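Local structure of putidaredoxin reductase (Pseudomonas putida, 1Q1R) at residues A[43-46]-A[47-50]; A[253-257]-A[258-262]; A[310-313]-A[314-318]; A[394-398]-A[399-403]; A[404-408]-A[409-413]. The protein is an FAD-containing reductase of the cytochrome P450cam monooxygenase system that passes electrons to putidaredoxin, probably taking them from NADH. All blocks are in the same frame, centred on the assembly; numbering follows the deposited sequence.

Interaction 1 (A[43-46]-A[47-50]); sequences HHLP and PLSK. With FAD (flavin-adenine dinucleotide), chain C.
Pro46 and Lys50 meet across a local turn of 3-10 character that lies against the flavin of FAD, in the loop between strand 31-35 and helix 67-72. The backbone closes the turn first. Leu48 N donates to Leu45 O at 2.8 Å, from above the carbonyl plane, and Ser49 N adds a weak bond to Pro46 O. The lysine chain then runs past the Pro46 carbonyl. Lys50 NZ donates to Pro46 O at 3.0 Å. A bend at the last torsion (chi4 63°) also brings the amine to the flavin edge. There Lys50 NZ bonds FAD O4 at 2.8 Å and, weakly, FAD N5 at 3.3 Å. Glu163 pairs with both neighbours, in a salt bridge to Lys50 NZ and a hydrogen bond with Ser49 OG. Apolar groups cover more of the cofactor. Pro46 CG is 3.7 Å from FAD C4X, Leu45 CB is 3.2 Å from the ribityl oxygen FAD O2', and Leu48 CB meets the methyl FAD C7M at 4.0 Å. The two proline rings lie side by side, with Pro46 CB tight on Pro47 CD at 3.4 Å. They limit the backbone freedom of the turn. One amine thus joins the turn, an acid and the flavin. A donor at O4 and N5 would probably draw electron density to that edge of the ring, consistent with a redox role for this FAD.

Interaction 2 (A[253-257]-A[258-262]); sequences ELASA and AGLQV
Ala255 and Leu260 are joined by the outer bond of a Schellman motif that ends helix 253-257. Leu260 N donates to Ala255 O at 3.0 Å, coming in from above the carbonyl plane. The inner bond, Gly259 N to Ser256 O, is weak at 3.4 Å. Gly259 makes the reversal with a positive phi of 78°, a value that favours glycine. One residue before the glycine, Ala258 N is shared. It donates to Leu254 O at 3.2 Å and weakly to Ala255 O at 3.0 Å, so Ala255 O receives two amides. A water gives one hydrogen to Leu260 O at 3.0 Å and another, weakly, to Ser256 O. It bridges the helix end and the returning chain. With chi1 at 60°, Ser256 OG tucks over its own backbone and reaches back to Glu253 O at 3.2 Å. Ala257 N bonds the same oxygen from the same face of its plane. Residues elsewhere in the chain satisfy more groups: Arg88 bonds Ala258 O, Ser275 OG bonds Gln261 N, and Arg113 makes a salt bridge with Glu253. Leu254 touches FAD and Val83, which ties this short helix to the cofactor pocket. On the apolar side, Ala255 CB fits between two branched side chains, 4.0 Å from Leu260 CD1 and 3.9 Å from Val262 CG2.

Interaction 3 (A[310-313]-A[314-318]); sequences RKIA and AILCG
Ala314, Ile315 and Leu316 donate in turn to the carbonyls of Arg310, Lys311 and Ile312, each at the i to i+4 spacing of a regular alpha helix. The bond from Ile315 N to Lys311 O is 3.0 Å long and nearly straight, at 174°. Leu316 N reaches Ile312 O at 3.0 Å, almost in line with the carbonyl. The side chains follow the same spacing. Ile312 and Leu316 lie alongside each other and point the same way, with Ile312 CG2 3.8 Å from Leu316 CD1. Lys311 and Ile315 form a second parallel pair. Lys311 holds CG opposite its backbone N (chi1 -176°), and this CG is 4.1 Å from Ile315 CD1. Beyond CG the lysine is fully extended, and its NZ bonds the carbonyl of Glu270. Near the helix end, Cys317 SG sits 3.3 Å from Ala313 O. The buried face is shared with other elements. Ile312 touches Val19 of helix 14-25, Ala313 and Leu316 touch Leu23 of the same helix, and Met280 of strand 279-281 meets both Ile312 and Leu316. With an alanine at Leu316, the methyls on Ile312 CG2, Leu23 and Met280 would be missing, and a gap would probably open between the two helices and the strand. The helix then ends in a Schellman motif. Gly318, with positive phi, is its C-prime residue, and Gly318 N makes the inner bond to Ile315 O at 3.1 Å. The whole is a helix closing over the edge strand of the parallel sheet in the FAD-binding part of a glutathione reductase fold.

Interaction 4 (A[394-398]-A[399-403]); sequences LPVEP and NLLGD
Glu397 extends CG away from its backbone N (chi1 176°) and then bends at chi2 (53°), which turns its carboxylate back to the backbone N-H of Asn399. Glu397 OE2 accepts from Asn399 N at 3.1 Å, using its anti lone pair. This is an N-cap bond at the start of the short, weakly bonded helix 398-401. The carboxylate and the side-chain amide of Asn399 are tilted 30° from each other. Glu397 OE2 and Asn399 ND2 are also close, at 3.1 Å, but the angle is too poor for a hydrogen bond. The negative carboxylate takes up the first amide of the turn, Asn399 N, and probably suits the positive end of the helix dipole. The backbone bonds of the turn are mixed. Leu400 N donates to Glu397 O at 3.0 Å. Leu401 N is divided, with a bond to Pro398 O at 3.1 Å and a weak, longer one to Glu397 O at 3.4 Å. A water extends the turn by giving a hydrogen to Pro398 O at 2.7 Å and accepting from Gly402 N at 2.9 Å. On the buried side, Val396 and Leu401 cross at about a right angle, with Val396 CG2 on Leu401 CD2 at 3.9 Å. On the more open side, Leu400 CG rests on the methylene Glu397 CG. Val396 also packs on Ile389 of helix 380-391 and Ile411 of helix 408-421, and Leu401 on Phe364 of strand 360-367. Val371 of strand 370-377 touches both Val396 and Leu401, so the turn lies between the antiparallel sheet and these two helices.

Interaction 5 (A[404-408]-A[409-413]); sequences ESVPL and KEIIA
Val406 and Ile411 form the tight side of this helix start, where helix 408-421 begins after a loop. Their side chains cross at about a right angle, with Val406 CG1 3.7 Å from Ile411 CG1. Ile411 turns CG1 to the side of its own backbone N (chi1 -64°), which directs this branch back at the loop. Its tip then meets Leu408, with Ile411 CD1 4.0 Å from Leu408 CD1. Ile412 lies along the other flank, and its CG1 is 3.1 Å from Leu408 O. Backbone bonds close the first turn. Ile411 N donates to Pro407 O at 3.2 Å, in the carbonyl plane, while Glu410 N gives the same oxygen only a weak bond. Ile412 N reaches Leu408 O at 2.9 Å. The solvent side is looser. Pro407 stands at the N-cap position and is exposed, as are Lys409 and Glu410. The charged ends of Lys409 and Glu410 extend away from the loop, and Glu410 meets it through CB, 3.6 Å from Pro407 O. Around the buried side, Leu408 packs on Gln385 of helix 380-391 and Leu401 of helix 398-401, and Arg353 bonds Val406 O. An alanine in place of Ile411 would probably leave Val406 CG1 and Leu408 CD1 without their shared partner and open a gap between loop and helix. The chemistry is divided by side. Branched carbon chains, with Leu408, Ile411 and Ile412 buried, form the inner face, backbone amides satisfy the two carbonyls, and charged groups lie outside.

All five contacts are local turns or helix ends, but their settings differ. Interaction 1 lies nearest the middle of the chain, against the cofactor, and a lysine side chain carries it, because its turn faces the flavin. Interactions 2 to 5 lie farther out, each partly buried but with exposed residues at its surface. Interactions 2 and 3 both have a helix closed by a Schellman motif. Interactions 4 and 5 belong to the C-terminal reductase region, with centres 8 Å apart, and they touch each other. Both concern helix starts, one with an acidic N-cap and one with a proline. Each joins a buried apolar side to a more open polar one.

Interaction 1 (A[43-46]-A[47-50])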
# COMPACT_ATOMS: atom_id res chain seq x y z
N HIS A 43 8.60 -10.56 5.10
CA HIS A 43 7.50 -11.25 4.43
C HIS A 43 6.59 -10.31 3.64
O HIS A 43 6.56 -9.10 3.87
CB HIS A 43 6.63 -11.96 5.47
CG HIS A 43 5.96 -11.01 6.42
ND1 HIS A 43 6.57 -10.56 7.57
CD2 HIS A 43 4.78 -10.36 6.34
CE1 HIS A 43 5.80 -9.67 8.16
NE2 HIS A 43 4.70 -9.53 7.44
N HIS A 44 5.82 -10.90 2.71
CA HIS A 44 4.88 -10.15 1.89
C HIS A 44 3.76 -9.63 2.79
O HIS A 44 3.45 -10.24 3.82
CB HIS A 44 4.24 -11.07 0.83
CG HIS A 44 5.21 -11.58 -0.19
ND1 HIS A 44 5.63 -10.81 -1.26
CD2 HIS A 44 5.83 -12.78 -0.31
CE1 HIS A 44 6.48 -11.52 -1.99
NE2 HIS A 44 6.62 -12.71 -1.44
N LEU A 45 3.17 -8.50 2.40
CA LEU A 45 2.07 -7.91 3.16
C LEU A 45 0.69 -8.20 2.58
O LEU A 45 -0.25 -8.48 3.32
CB LEU A 45 2.27 -6.39 3.26
CG LEU A 45 2.75 -5.80 4.59
CD1 LEU A 45 3.73 -6.75 5.26
CD2 LEU A 45 3.35 -4.43 4.34
N PRO A 46 0.54 -8.14 1.24
CA PRO A 46 -0.77 -8.39 0.61
C PRO A 46 -1.56 -9.60 1.10
O PRO A 46 -2.77 -9.52 1.27
CB PRO A 46 -0.43 -8.48 -0.87
CG PRO A 46 0.69 -7.47 -0.99
CD PRO A 46 1.55 -7.79 0.22
N PRO A 47 -0.89 -10.74 1.36
CA PRO A 47 -1.62 -11.92 1.83
C PRO A 47 -2.28 -11.72 3.19
O PRO A 47 -3.21 -12.44 3.53
CB PRO A 47 -0.54 -13.00 1.88
CG PRO A 47 0.45 -12.57 0.84
CD PRO A 47 0.52 -11.07 1.07
N LEU A 48 -1.80 -10.74 3.96
CA LEU A 48 -2.33 -10.48 5.30
C LEU A 48 -3.78 -10.01 5.38
O LEU A 48 -4.36 -9.99 6.47
CB LEU A 48 -1.42 -9.51 6.05
CG LEU A 48 0.05 -9.93 6.17
CD1 LEU A 48 0.77 -8.99 7.12
CD2 LEU A 48 0.16 -11.36 6.66
N SER A 49 -4.37 -9.60 4.26
CA SER A 49 -5.78 -9.21 4.25
C SER A 49 -6.48 -10.09 3.21
O SER A 49 -7.63 -9.85 2.85
CB SER A 49 -5.96 -7.73 3.91
OG SER A 49 -5.35 -7.41 2.67
N LYS A 50 -5.75 -11.11 2.74
CA LYS A 50 -6.26 -12.02 1.73
C LYS A 50 -6.16 -13.50 2.14
O LYS A 50 -6.75 -13.91 3.14
CB LYS A 50 -5.52 -11.77 0.41
CG LYS A 50 -5.61 -10.31 -0.06
CD LYS A 50 -4.78 -10.05 -1.31
CE LYS A 50 -4.83 -8.58 -1.70
NZ LYS A 50 -4.24 -7.68 -0.66
PA FAD C . 6.93 -1.34 5.35
O1A FAD C . 6.20 -0.59 6.40
O2A FAD C . 6.36 -2.62 4.87
O5B FAD C . 8.43 -1.63 5.85
C5B FAD C . 9.16 -0.67 6.62
C4B FAD C . 9.88 -1.40 7.77
O4B FAD C . 10.93 -0.54 8.33
C3B FAD C . 8.91 -1.69 8.93
O3B FAD C . 9.23 -2.96 9.50
C2B FAD C . 9.23 -0.60 9.92
O2B FAD C . 8.91 -1.02 11.25
C1B FAD C . 10.73 -0.48 9.76
N9A FAD C . 11.32 0.75 10.37
C8A FAD C . 10.82 1.99 10.31
N7A FAD C . 11.62 2.82 11.00
C5A FAD C . 12.62 2.09 11.49
C6A FAD C . 13.74 2.39 12.28
N6A FAD C . 13.95 3.63 12.70
N1A FAD C . 14.60 1.40 12.62
C2A FAD C . 14.39 0.14 12.21
N3A FAD C . 13.33 -0.17 11.45
C4A FAD C . 12.44 0.78 11.09
N1 FAD C . -0.03 -3.17 -1.99
C2 FAD C . -0.42 -3.58 -3.27
O2 FAD C . 0.13 -3.12 -4.27
N3 FAD C . -1.45 -4.54 -3.40
C4 FAD C . -2.06 -5.09 -2.25
O4 FAD C . -2.92 -5.95 -2.38
C4X FAD C . -1.66 -4.67 -0.97
N5 FAD C . -2.22 -5.22 0.14
C5X FAD C . -1.80 -4.89 1.40
C6 FAD C . -2.38 -5.51 2.53
C7 FAD C . -1.93 -5.19 3.83
C7M FAD C . -2.60 -5.86 5.05
C8 FAD C . -0.89 -4.24 4.01
C8M FAD C . -0.36 -3.88 5.40
C9 FAD C . -0.32 -3.62 2.88
C9A FAD C . -0.77 -3.94 1.58
N10 FAD C . -0.19 -3.34 0.43
C10 FAD C . -0.64 -3.71 -0.85
C1' FAD C . 0.88 -2.31 0.58
C2' FAD C . 2.26 -2.91 0.29
O2' FAD C . 2.40 -4.13 1.03
C3' FAD C . 3.38 -1.93 0.67
O3' FAD C . 3.16 -0.68 -0.01
C4' FAD C . 4.75 -2.49 0.27
O4' FAD C . 4.96 -3.74 0.94
C5' FAD C . 5.90 -1.54 0.63
O5' FAD C . 6.12 -1.45 2.05
P FAD C . 7.47 -0.74 2.59
O1P FAD C . 8.55 -1.75 2.58
O2P FAD C . 7.67 0.50 1.81
O3P FAD C . 7.11 -0.31 4.11

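Interaction 2 (A[253-257]-A[258-262])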
# COMPACT_ATOMS: atom_id res chain seq x y z
N GLU A 253 10.40 10.32 10.91
CA GLU A 253 11.12 10.84 12.07
C GLU A 253 12.64 10.88 11.93
O GLU A 253 13.26 11.90 12.23
CB GLU A 253 10.74 10.07 13.33
CG GLU A 253 9.35 10.40 13.84
CD GLU A 253 8.25 9.90 12.93
OE1 GLU A 253 7.11 10.40 13.03
OE2 GLU A 253 8.53 8.99 12.11
N LEU A 254 13.25 9.78 11.50
CA LEU A 254 14.70 9.75 11.34
C LEU A 254 15.18 10.84 10.40
O LEU A 254 16.21 11.47 10.64
CB LEU A 254 15.16 8.39 10.80
CG LEU A 254 15.14 7.19 11.74
CD1 LEU A 254 15.75 5.99 11.01
CD2 LEU A 254 15.93 7.49 13.01
N ALA A 255 14.43 11.04 9.32
CA ALA A 255 14.78 12.04 8.32
C ALA A 255 14.64 13.46 8.86
O ALA A 255 15.60 14.23 8.84
CB ALA A 255 13.90 11.86 7.08
N SER A 256 13.45 13.80 9.34
CA SER A 256 13.20 15.14 9.85
C SER A 256 14.14 15.52 10.99
O SER A 256 14.48 16.69 11.17
CB SER A 256 11.75 15.28 10.30
OG SER A 256 11.43 14.35 11.32
N ALA A 257 14.57 14.52 11.77
CA ALA A 257 15.48 14.77 12.88
C ALA A 257 16.89 15.07 12.37
O ALA A 257 17.61 15.88 12.95
CB ALA A 257 15.52 13.56 13.81
N ALA A 258 17.27 14.43 11.27
CA ALA A 258 18.59 14.64 10.70
C ALA A 258 18.63 15.85 9.76
O ALA A 258 19.61 16.05 9.05
CB ALA A 258 19.04 13.38 9.95
N GLY A 259 17.56 16.63 9.76
CA GLY A 259 17.51 17.82 8.92
C GLY A 259 17.21 17.58 7.45
O GLY A 259 17.48 18.45 6.62
N LEU A 260 16.65 16.42 7.12
CA LEU A 260 16.32 16.12 5.73
C LEU A 260 14.93 16.66 5.43
O LEU A 260 14.08 16.72 6.32
CB LEU A 260 16.36 14.61 5.50
CG LEU A 260 17.68 13.92 5.83
CD1 LEU A 260 17.56 12.43 5.57
CD2 LEU A 260 18.81 14.52 5.01
N GLN A 261 14.70 17.07 4.19
CA GLN A 261 13.40 17.62 3.82
C GLN A 261 12.30 16.59 3.96
O GLN A 261 12.43 15.45 3.51
CB GLN A 261 13.43 18.14 2.38
CG GLN A 261 12.32 19.14 2.09
CD GLN A 261 12.15 19.42 0.61
OE1 GLN A 261 13.13 19.55 -0.12
NE2 GLN A 261 10.91 19.53 0.17
N VAL A 262 11.20 17.00 4.59
CA VAL A 262 10.06 16.12 4.80
C VAL A 262 8.76 16.87 4.55
O VAL A 262 8.66 18.07 4.80
CB VAL A 262 10.05 15.57 6.25
CG1 VAL A 262 8.74 14.86 6.54
CG2 VAL A 262 11.21 14.61 6.44
O HOH W 1 13.39 18.61 8.49

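Interaction 3 (A[310-313]-A[314-318])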
# COMPACT_ATOMS: atom_id res chain seq x y z
N ARG A 310 14.11 -0.97 -7.46
CA ARG A 310 14.91 -1.35 -8.60
C ARG A 310 15.69 -0.16 -9.16
O ARG A 310 16.81 -0.30 -9.64
CB ARG A 310 14.02 -2.00 -9.67
CG ARG A 310 13.69 -3.44 -9.32
CD ARG A 310 12.41 -3.96 -9.96
NE ARG A 310 12.12 -5.31 -9.46
CZ ARG A 310 10.99 -5.97 -9.71
NH1 ARG A 310 10.04 -5.42 -10.45
NH2 ARG A 310 10.82 -7.19 -9.20
N LYS A 311 15.08 1.02 -9.08
CA LYS A 311 15.72 2.24 -9.57
C LYS A 311 16.94 2.57 -8.71
O LYS A 311 17.99 2.94 -9.23
CB LYS A 311 14.72 3.40 -9.54
CG LYS A 311 15.25 4.70 -10.12
CD LYS A 311 14.17 5.77 -10.14
CE LYS A 311 14.68 7.08 -10.72
NZ LYS A 311 13.61 8.13 -10.76
N ILE A 312 16.79 2.42 -7.40
CA ILE A 312 17.89 2.69 -6.47
C ILE A 312 19.05 1.74 -6.73
O ILE A 312 20.20 2.16 -6.80
CB ILE A 312 17.44 2.53 -5.00
CG1 ILE A 312 16.56 3.72 -4.59
CG2 ILE A 312 18.65 2.40 -4.09
CD1 ILE A 312 16.13 3.71 -3.14
N ALA A 313 18.74 0.46 -6.88
CA ALA A 313 19.76 -0.55 -7.13
C ALA A 313 20.53 -0.22 -8.40
O ALA A 313 21.75 -0.37 -8.47
CB ALA A 313 19.11 -1.92 -7.26
N ALA A 314 19.80 0.23 -9.42
CA ALA A 314 20.40 0.59 -10.70
C ALA A 314 21.38 1.74 -10.53
O ALA A 314 22.55 1.64 -10.91
CB ALA A 314 19.31 0.97 -11.70
N ILE A 315 20.91 2.84 -9.94
CA ILE A 315 21.73 4.02 -9.73
C ILE A 315 22.99 3.76 -8.91
O ILE A 315 24.08 4.19 -9.30
CB ILE A 315 20.91 5.13 -9.05
CG1 ILE A 315 19.75 5.55 -9.96
CG2 ILE A 315 21.80 6.33 -8.74
CD1 ILE A 315 18.78 6.53 -9.33
N LEU A 316 22.85 3.06 -7.79
CA LEU A 316 24.00 2.76 -6.94
C LEU A 316 24.99 1.81 -7.61
O LEU A 316 26.11 1.65 -7.13
CB LEU A 316 23.53 2.15 -5.62
CG LEU A 316 22.68 3.02 -4.69
CD1 LEU A 316 22.37 2.22 -3.43
CD2 LEU A 316 23.42 4.30 -4.35
N CYS A 317 24.57 1.18 -8.69
CA CYS A 317 25.45 0.25 -9.40
C CYS A 317 25.93 0.82 -10.73
O CYS A 317 26.44 0.09 -11.58
CB CYS A 317 24.73 -1.08 -9.63
SG CYS A 317 24.51 -2.08 -8.13
N GLY A 318 25.76 2.13 -10.91
CA GLY A 318 26.19 2.77 -12.13
C GLY A 318 25.44 2.31 -13.37
O GLY A 318 25.95 2.42 -14.48

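Interaction 4 (A[394-398]-A[399-403])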
# COMPACT_ATOMS: atom_id res chain seq x y z
N LEU A 394 -1.24 8.19 -24.65
CA LEU A 394 -1.89 7.98 -25.94
C LEU A 394 -3.20 8.74 -26.07
O LEU A 394 -4.05 8.70 -25.18
CB LEU A 394 -2.14 6.49 -26.16
CG LEU A 394 -0.91 5.57 -26.22
CD1 LEU A 394 -1.36 4.17 -26.58
CD2 LEU A 394 0.09 6.09 -27.23
N PRO A 395 -3.38 9.45 -27.19
CA PRO A 395 -4.59 10.24 -27.47
C PRO A 395 -5.80 9.39 -27.88
O PRO A 395 -6.37 9.58 -28.96
CB PRO A 395 -4.13 11.17 -28.59
CG PRO A 395 -3.19 10.30 -29.36
CD PRO A 395 -2.38 9.63 -28.26
N VAL A 396 -6.19 8.46 -27.02
CA VAL A 396 -7.34 7.61 -27.32
C VAL A 396 -8.62 8.44 -27.39
O VAL A 396 -8.81 9.37 -26.61
CB VAL A 396 -7.53 6.52 -26.26
CG1 VAL A 396 -6.37 5.53 -26.32
CG2 VAL A 396 -7.63 7.15 -24.87
N GLU A 397 -9.50 8.08 -28.32
CA GLU A 397 -10.77 8.78 -28.50
C GLU A 397 -11.72 8.53 -27.34
O GLU A 397 -12.23 7.43 -27.17
CB GLU A 397 -11.45 8.35 -29.80
CG GLU A 397 -12.83 8.97 -30.01
CD GLU A 397 -12.81 10.48 -29.88
OE1 GLU A 397 -12.02 11.13 -30.61
OE2 GLU A 397 -13.57 11.02 -29.05
N PRO A 398 -11.99 9.56 -26.53
CA PRO A 398 -12.90 9.41 -25.39
C PRO A 398 -14.26 8.83 -25.75
O PRO A 398 -14.78 7.95 -25.05
CB PRO A 398 -13.02 10.84 -24.85
CG PRO A 398 -11.69 11.43 -25.19
CD PRO A 398 -11.46 10.94 -26.60
N ASN A 399 -14.83 9.29 -26.86
CA ASN A 399 -16.14 8.83 -27.29
C ASN A 399 -16.23 7.36 -27.67
O ASN A 399 -17.32 6.85 -27.93
CB ASN A 399 -16.65 9.71 -28.44
CG ASN A 399 -16.75 11.18 -28.05
OD1 ASN A 399 -17.05 11.51 -26.89
ND2 ASN A 399 -16.49 12.07 -29.00
N LEU A 400 -15.10 6.65 -27.69
CA LEU A 400 -15.13 5.23 -28.02
C LEU A 400 -14.75 4.35 -26.83
O LEU A 400 -14.99 3.15 -26.84
CB LEU A 400 -14.19 4.93 -29.19
CG LEU A 400 -14.59 5.43 -30.58
CD1 LEU A 400 -13.50 5.07 -31.57
CD2 LEU A 400 -15.91 4.81 -31.00
N LEU A 401 -14.16 4.96 -25.81
CA LEU A 401 -13.73 4.20 -24.64
C LEU A 401 -14.85 3.38 -24.00
O LEU A 401 -14.62 2.26 -23.53
CB LEU A 401 -13.10 5.13 -23.60
CG LEU A 401 -11.78 5.80 -24.01
CD1 LEU A 401 -11.33 6.74 -22.90
CD2 LEU A 401 -10.71 4.75 -24.29
N GLY A 402 -16.07 3.92 -24.00
CA GLY A 402 -17.19 3.20 -23.42
C GLY A 402 -17.92 2.28 -24.38
O GLY A 402 -18.86 1.58 -23.99
N ASP A 403 -17.50 2.28 -25.64
CA ASP A 403 -18.12 1.45 -26.68
C ASP A 403 -17.49 0.06 -26.73
O ASP A 403 -16.41 -0.12 -27.30
CB ASP A 403 -17.95 2.12 -28.05
CG ASP A 403 -18.78 1.46 -29.13
OD1 ASP A 403 -19.10 0.26 -28.99
OD2 ASP A 403 -19.10 2.14 -30.12
O HOH W 2 -17.10 6.53 -24.71

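Interaction 5 (A[404-408]-A[409-413])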
# COMPACT_ATOMS: atom_id res chain seq x y z
N GLU A 404 -18.17 -0.92 -26.17
CA GLU A 404 -17.65 -2.28 -26.14
C GLU A 404 -17.61 -3.01 -27.47
O GLU A 404 -17.04 -4.10 -27.57
CB GLU A 404 -18.42 -3.11 -25.11
CG GLU A 404 -18.19 -2.63 -23.69
CD GLU A 404 -18.63 -3.64 -22.66
OE1 GLU A 404 -19.85 -3.82 -22.49
OE2 GLU A 404 -17.74 -4.26 -22.04
N SER A 405 -18.22 -2.43 -28.51
CA SER A 405 -18.21 -3.08 -29.81
C SER A 405 -16.89 -2.73 -30.51
O SER A 405 -16.56 -3.29 -31.55
CB SER A 405 -19.39 -2.59 -30.67
OG SER A 405 -19.22 -1.24 -31.06
N VAL A 406 -16.14 -1.81 -29.91
CA VAL A 406 -14.86 -1.37 -30.44
C VAL A 406 -13.73 -1.78 -29.49
O VAL A 406 -13.58 -1.21 -28.41
CB VAL A 406 -14.82 0.17 -30.59
CG1 VAL A 406 -13.50 0.61 -31.18
CG2 VAL A 406 -15.99 0.64 -31.45
N PRO A 407 -12.94 -2.79 -29.88
CA PRO A 407 -11.83 -3.26 -29.03
C PRO A 407 -10.87 -2.15 -28.63
O PRO A 407 -10.52 -1.28 -29.44
CB PRO A 407 -11.17 -4.33 -29.90
CG PRO A 407 -12.32 -4.88 -30.68
CD PRO A 407 -13.04 -3.61 -31.10
N LEU A 408 -10.44 -2.18 -27.37
CA LEU A 408 -9.53 -1.17 -26.85
C LEU A 408 -8.23 -1.17 -27.66
O LEU A 408 -7.63 -0.12 -27.88
CB LEU A 408 -9.25 -1.45 -25.37
CG LEU A 408 -8.73 -0.30 -24.51
CD1 LEU A 408 -9.64 0.92 -24.66
CD2 LEU A 408 -8.69 -0.75 -23.05
N LYS A 409 -7.82 -2.35 -28.12
CA LYS A 409 -6.61 -2.49 -28.91
C LYS A 409 -6.68 -1.60 -30.16
O LYS A 409 -5.71 -0.94 -30.51
CB LYS A 409 -6.42 -3.94 -29.35
CG LYS A 409 -5.13 -4.18 -30.15
CD LYS A 409 -5.25 -5.39 -31.07
CE LYS A 409 -5.56 -6.67 -30.30
NZ LYS A 409 -5.70 -7.84 -31.22
N GLU A 410 -7.84 -1.58 -30.81
CA GLU A 410 -7.99 -0.76 -32.02
C GLU A 410 -8.08 0.72 -31.70
O GLU A 410 -7.65 1.55 -32.51
CB GLU A 410 -9.21 -1.22 -32.82
CG GLU A 410 -8.99 -2.55 -33.54
CD GLU A 410 -7.66 -2.59 -34.32
OE1 GLU A 410 -7.50 -1.82 -35.30
OE2 GLU A 410 -6.78 -3.40 -33.94
N ILE A 411 -8.62 1.06 -30.54
CA ILE A 411 -8.72 2.46 -30.14
C ILE A 411 -7.28 2.95 -29.93
O ILE A 411 -6.92 4.07 -30.31
CB ILE A 411 -9.51 2.61 -28.82
CG1 ILE A 411 -10.96 2.15 -29.05
CG2 ILE A 411 -9.48 4.06 -28.35
CD1 ILE A 411 -11.81 2.11 -27.78
N ILE A 412 -6.47 2.08 -29.33
CA ILE A 412 -5.08 2.39 -29.08
C ILE A 412 -4.31 2.49 -30.39
O ILE A 412 -3.52 3.41 -30.58
CB ILE A 412 -4.44 1.30 -28.19
CG1 ILE A 412 -5.08 1.35 -26.79
CG2 ILE A 412 -2.93 1.48 -28.13
CD1 ILE A 412 -4.71 0.19 -25.90
N ALA A 413 -4.56 1.56 -31.30
CA ALA A 413 -3.89 1.56 -32.59
C ALA A 413 -4.13 2.88 -33.30
O ALA A 413 -3.20 3.50 -33.83
CB ALA A 413 -4.39 0.40 -33.44